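Local coordinates for tryptophan synthase alpha-subunit (PDB 1GEQ), which cleaves indoleglycerol phosphate to indole and glyceraldehyde 3-phosphate, the alpha-subunit's share of the last step of tryptophan biosynthesis, at residues A[115-119]-A[120-124]; A[142-146]-A[147-151]. One frame throughout, in Å; residues are numbered along the deposited sequence.

Interaction 1. Residues A[115-119]-A[120-124]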
loop_
_atom_site.group_PDB
_atom_site.type_symbol
_atom_site.label_atom_id
_atom_site.label_comp_id
_atom_site.label_asym_id
_atom_site.label_seq_id
_atom_site.Cartn_x
_atom_site.Cartn_y
_atom_site.Cartn_z
ATOM N N VAL A 115 -6.724 -6.843 0.228
ATOM C CA VAL A 115 -7.851 -5.933 0.357
ATOM C C VAL A 115 -9.186 -6.555 0.741
ATOM O O VAL A 115 -9.846 -6.099 1.673
ATOM C CB VAL A 115 -8.053 -5.150 -0.956
ATOM C CG1 VAL A 115 -9.105 -4.080 -0.767
ATOM C CG2 VAL A 115 -6.739 -4.537 -1.396
ATOM N N ASP A 116 -9.580 -7.596 0.014
ATOM C CA ASP A 116 -10.858 -8.253 0.258
ATOM C C ASP A 116 -10.755 -9.705 0.727
ATOM O O ASP A 116 -11.477 -10.573 0.232
ATOM C CB ASP A 116 -11.694 -8.185 -1.016
ATOM C CG ASP A 116 -11.004 -8.846 -2.197
ATOM O OD1 ASP A 116 -9.769 -9.011 -2.149
ATOM O OD2 ASP A 116 -11.691 -9.193 -3.175
ATOM N N LEU A 117 -9.868 -9.964 1.682
ATOM C CA LEU A 117 -9.688 -11.312 2.215
ATOM C C LEU A 117 -10.904 -11.726 3.040
ATOM O O LEU A 117 -11.246 -11.070 4.026
ATOM C CB LEU A 117 -8.444 -11.371 3.113
ATOM C CG LEU A 117 -8.149 -12.725 3.776
ATOM C CD1 LEU A 117 -7.618 -13.694 2.731
ATOM C CD2 LEU A 117 -7.133 -12.559 4.893
ATOM N N PRO A 118 -11.578 -12.816 2.642
ATOM C CA PRO A 118 -12.754 -13.276 3.391
ATOM C C PRO A 118 -12.371 -13.483 4.857
ATOM O O PRO A 118 -11.360 -14.119 5.156
ATOM C CB PRO A 118 -13.113 -14.574 2.679
ATOM C CG PRO A 118 -12.727 -14.275 1.243
ATOM C CD PRO A 118 -11.378 -13.616 1.421
ATOM N N VAL A 119 -13.178 -12.941 5.765
ATOM C CA VAL A 119 -12.886 -13.044 7.192
ATOM C C VAL A 119 -12.658 -14.473 7.676
ATOM O O VAL A 119 -11.821 -14.708 8.547
ATOM C CB VAL A 119 -13.996 -12.379 8.047
ATOM C CG1 VAL A 119 -15.281 -13.190 7.984
ATOM C CG2 VAL A 119 -13.520 -12.226 9.482
ATOM N N PHE A 120 -13.388 -15.428 7.112
ATOM C CA PHE A 120 -13.235 -16.825 7.508
ATOM C C PHE A 120 -12.061 -17.520 6.823
ATOM O O PHE A 120 -12.061 -18.737 6.647
ATOM C CB PHE A 120 -14.527 -17.602 7.238
ATOM C CG PHE A 120 -15.479 -17.610 8.403
ATOM C CD1 PHE A 120 -15.808 -18.805 9.035
ATOM C CD2 PHE A 120 -16.028 -16.424 8.885
ATOM C CE1 PHE A 120 -16.663 -18.821 10.136
ATOM C CE2 PHE A 120 -16.886 -16.429 9.987
ATOM C CZ PHE A 120 -17.205 -17.631 10.612
ATOM N N HIS A 121 -11.061 -16.736 6.446
ATOM C CA HIS A 121 -9.863 -17.252 5.796
ATOM C C HIS A 121 -8.651 -16.548 6.386
ATOM O O HIS A 121 -7.511 -16.970 6.184
ATOM C CB HIS A 121 -9.928 -16.995 4.288
ATOM C CG HIS A 121 -10.775 -17.980 3.542
ATOM N ND1 HIS A 121 -11.223 -17.749 2.260
ATOM C CD2 HIS A 121 -11.229 -19.207 3.886
ATOM C CE1 HIS A 121 -11.925 -18.794 1.847
ATOM N NE2 HIS A 121 -11.941 -19.692 2.816
ATOM N N ALA A 122 -8.913 -15.474 7.125
ATOM C CA ALA A 122 -7.860 -14.681 7.750
ATOM C C ALA A 122 -6.908 -15.522 8.597
ATOM O O ALA A 122 -5.688 -15.390 8.482
ATOM C CB ALA A 122 -8.482 -13.581 8.599
ATOM N N LYS A 123 -7.465 -16.384 9.441
ATOM C CA LYS A 123 -6.651 -17.236 10.303
ATOM C C LYS A 123 -5.715 -18.130 9.499
ATOM O O LYS A 123 -4.516 -18.181 9.766
ATOM C CB LYS A 123 -7.552 -18.091 11.196
ATOM C CG LYS A 123 -8.256 -17.299 12.283
ATOM C CD LYS A 123 -7.254 -16.797 13.309
ATOM C CE LYS A 123 -7.910 -15.931 14.373
ATOM N NZ LYS A 123 -6.925 -15.537 15.426
ATOM N N GLU A 124 -6.270 -18.833 8.517
ATOM C CA GLU A 124 -5.484 -19.719 7.668
ATOM C C GLU A 124 -4.396 -18.914 6.972
ATOM O O GLU A 124 -3.225 -19.294 6.965
ATOM C CB GLU A 124 -6.378 -20.364 6.611
ATOM C CG GLU A 124 -5.647 -21.296 5.669
ATOM C CD GLU A 124 -6.448 -21.609 4.420
ATOM O OE1 GLU A 124 -6.645 -20.693 3.590
ATOM O OE2 GLU A 124 -6.884 -22.767 4.269
#

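Interaction 2. Residues A[142-146]-A[147-151]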
loop_
_atom_site.group_PDB
_atom_site.type_symbol
_atom_site.label_atom_id
_atom_site.label_comp_id
_atom_site.label_asym_id
_atom_site.label_seq_id
_atom_site.Cartn_x
_atom_site.Cartn_y
_atom_site.Cartn_z
ATOM N N PRO A 142 -13.323 3.490 8.652
ATOM C CA PRO A 142 -14.010 4.199 9.737
ATOM C C PRO A 142 -15.173 3.458 10.433
ATOM O O PRO A 142 -15.550 3.814 11.559
ATOM C CB PRO A 142 -14.452 5.493 9.062
ATOM C CG PRO A 142 -13.353 5.740 8.075
ATOM C CD PRO A 142 -13.179 4.363 7.471
ATOM N N ASN A 143 -15.743 2.444 9.785
ATOM C CA ASN A 143 -16.850 1.712 10.399
ATOM C C ASN A 143 -16.358 0.478 11.148
ATOM O O ASN A 143 -17.142 -0.366 11.568
ATOM C CB ASN A 143 -17.898 1.317 9.349
ATOM C CG ASN A 143 -17.371 0.324 8.337
ATOM O OD1 ASN A 143 -16.208 0.388 7.939
ATOM N ND2 ASN A 143 -18.235 -0.587 7.890
ATOM N N THR A 144 -15.043 0.371 11.306
ATOM C CA THR A 144 -14.455 -0.746 12.036
ATOM C C THR A 144 -14.577 -0.429 13.532
ATOM O O THR A 144 -14.090 0.595 13.983
ATOM C CB THR A 144 -12.955 -0.912 11.695
ATOM O OG1 THR A 144 -12.803 -1.182 10.293
ATOM C CG2 THR A 144 -12.348 -2.048 12.521
ATOM N N PRO A 145 -15.250 -1.294 14.317
ATOM C CA PRO A 145 -15.402 -1.057 15.758
ATOM C C PRO A 145 -14.117 -1.359 16.540
ATOM O O PRO A 145 -13.257 -2.094 16.072
ATOM C CB PRO A 145 -16.536 -2.006 16.144
ATOM C CG PRO A 145 -16.302 -3.176 15.209
ATOM C CD PRO A 145 -16.020 -2.475 13.889
ATOM N N ASP A 146 -14.004 -0.799 17.741
ATOM C CA ASP A 146 -12.824 -1.014 18.579
ATOM C C ASP A 146 -12.493 -2.490 18.756
ATOM O O ASP A 146 -11.328 -2.891 18.661
ATOM C CB ASP A 146 -13.028 -0.402 19.966
ATOM C CG ASP A 146 -12.995 1.109 19.949
ATOM O OD1 ASP A 146 -12.557 1.688 18.936
ATOM O OD2 ASP A 146 -13.400 1.714 20.959
ATOM N N GLU A 147 -13.512 -3.297 19.029
ATOM C CA GLU A 147 -13.300 -4.720 19.238
ATOM C C GLU A 147 -12.640 -5.379 18.040
ATOM O O GLU A 147 -11.762 -6.226 18.205
ATOM C CB GLU A 147 -14.620 -5.425 19.550
ATOM C CG GLU A 147 -15.498 -4.677 20.544
ATOM C CD GLU A 147 -16.209 -3.506 19.897
ATOM O OE1 GLU A 147 -17.046 -3.752 19.006
ATOM O OE2 GLU A 147 -15.926 -2.346 20.264
ATOM N N ARG A 148 -13.060 -5.003 16.835
ATOM C CA ARG A 148 -12.472 -5.586 15.638
ATOM C C ARG A 148 -11.053 -5.054 15.400
ATOM O O ARG A 148 -10.206 -5.766 14.880
ATOM C CB ARG A 148 -13.341 -5.307 14.410
ATOM C CG ARG A 148 -13.152 -6.332 13.295
ATOM C CD ARG A 148 -13.812 -5.909 11.979
ATOM N NE ARG A 148 -15.212 -5.507 12.118
ATOM C CZ ARG A 148 -16.210 -6.313 12.469
ATOM N NH1 ARG A 148 -15.981 -7.594 12.735
ATOM N NH2 ARG A 148 -17.447 -5.837 12.546
ATOM N N LEU A 149 -10.804 -3.797 15.758
ATOM C CA LEU A 149 -9.464 -3.231 15.602
ATOM C C LEU A 149 -8.468 -4.049 16.432
ATOM O O LEU A 149 -7.333 -4.274 16.015
ATOM C CB LEU A 149 -9.432 -1.768 16.066
ATOM C CG LEU A 149 -9.642 -0.701 14.984
ATOM C CD1 LEU A 149 -9.755 0.671 15.632
ATOM C CD2 LEU A 149 -8.483 -0.731 13.993
ATOM N N LYS A 150 -8.907 -4.498 17.608
ATOM C CA LYS A 150 -8.048 -5.281 18.487
ATOM C C LYS A 150 -7.711 -6.623 17.849
ATOM O O LYS A 150 -6.561 -7.064 17.881
ATOM C CB LYS A 150 -8.733 -5.531 19.828
ATOM C CG LYS A 150 -9.235 -4.292 20.515
ATOM C CD LYS A 150 -9.819 -4.631 21.870
ATOM C CE LYS A 150 -10.929 -3.662 22.222
ATOM N NZ LYS A 150 -10.489 -2.242 22.109
ATOM N N VAL A 151 -8.717 -7.275 17.280
ATOM C CA VAL A 151 -8.497 -8.565 16.637
ATOM C C VAL A 151 -7.524 -8.406 15.482
ATOM O O VAL A 151 -6.577 -9.182 15.333
ATOM C CB VAL A 151 -9.820 -9.163 16.113
ATOM C CG1 VAL A 151 -9.540 -10.426 15.312
ATOM C CG2 VAL A 151 -10.744 -9.471 17.291
#

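Interaction 1. Residues A[115-119]-A[120-124]
L117 meets A122 on the inner side of the turn that leads into helix 122-132. The leucine's CG stands trans to its own backbone N (chi1 178°), which carries the branched end, CD1 and CD2, forward until CD2 lies 3.6 Å from A122 CA. The A122 methyl is a little farther off, with CB 4.1 Å from L117 CD2, so the leucine rests on the backbone of the first helical residue as much as on its side chain. A122 is buried, and this apolar corner is the close-packed part of the contact.

The turn itself is held by weak backbone bonds. H121 N donates to P118 O over 2.9 Å but at a bent 129°, and A122 N is shared between P118 O and V119 O; its bond to V119 O is the straighter, 155° over 3.3 Å. H121 sits at the N-cap, and its imidazole meets the proline ring, ND1 coming within 3.7 Å of P118 CB, obliquely to the imidazole.

The solvent side is looser. V119 and F120 are both exposed and lie side by side, pointing the same way, with V119 CG1 in the plane of the phenyl ring at its edge, 3.4 Å from F120 CD2. Both residues touch a crystal neighbour, so their conformations may owe something to the lattice.

In the barrel this is the loop joining strand 111-114 to helix 122-132. Helix 89-95 lies against it through Y89, which touches L117, P118 and H121 and gives its backbone N to D116 OD1, while V115 keeps a backbone hydrogen bond to T87 at the end of strand 83-87.

Interaction 2. Residues A[142-146]-A[147-151]
Helix 146-155 starts here, with P145 at the N-cap and its carbonyl accepting the N-H groups of R148 and L149. L149 N reaches P145 O over 3.0 Å in a good bond, 156° at the hydrogen, whereas the one from R148 N is weak and bent. K150 N to D146 O, 3.1 Å, carries the helical pattern on.

Two side chains touch the proline ring. E147 folds back at chi2 (77°), bringing OE1 to 3.4 Å from P145 CB, and R148 bends at chi3, laying NE 3.6 Å from P145 CD, oblique to the guanidinium. Replacing P145 with an alanine would probably leave the R148 guanidinium without the ring carbons it lies against and freer to swing into solvent. The methyl of buried T144, CG2, packs crosswise on R148 CB and on buried L149 CG, 3.9 Å from each, while T144 OG1 is hydrogen-bonded to A141 O.

D146 turns its carboxylate away to helix 177-189, where OD2 makes a salt bridge with R188. K150 curls over D146 O, and its NZ stays 5.0 Å from D146 OD2, the two charges near but not in contact. Bonds from residue i+4 back to i, following a non-helical N-cap residue, are characteristic of an alpha-helix N-terminus, here in the loop after strand 135-140 of a beta/alpha barrel.

How the interactions relate
Interaction 1 comes first along the chain and interaction 2 follows in series, at the next strand of the barrel. Each is the loop after a barrel strand running into the opening turn of the next helix: strand 111-114 into helix 122-132, then strand 135-140 into helix 146-155. The two strands are neighbours in the closed eight-stranded parallel barrel; the turns' centres are about 15 Å apart and their nearest atoms about 6 Å, without touching. Their outside partners differ: helix 89-95 for interaction 1, helix 177-189 for interaction 2. As in TIM barrels generally, such loops lie at the barrel's C-terminal, active-site end, though both contacts lie away from the catalytic residues.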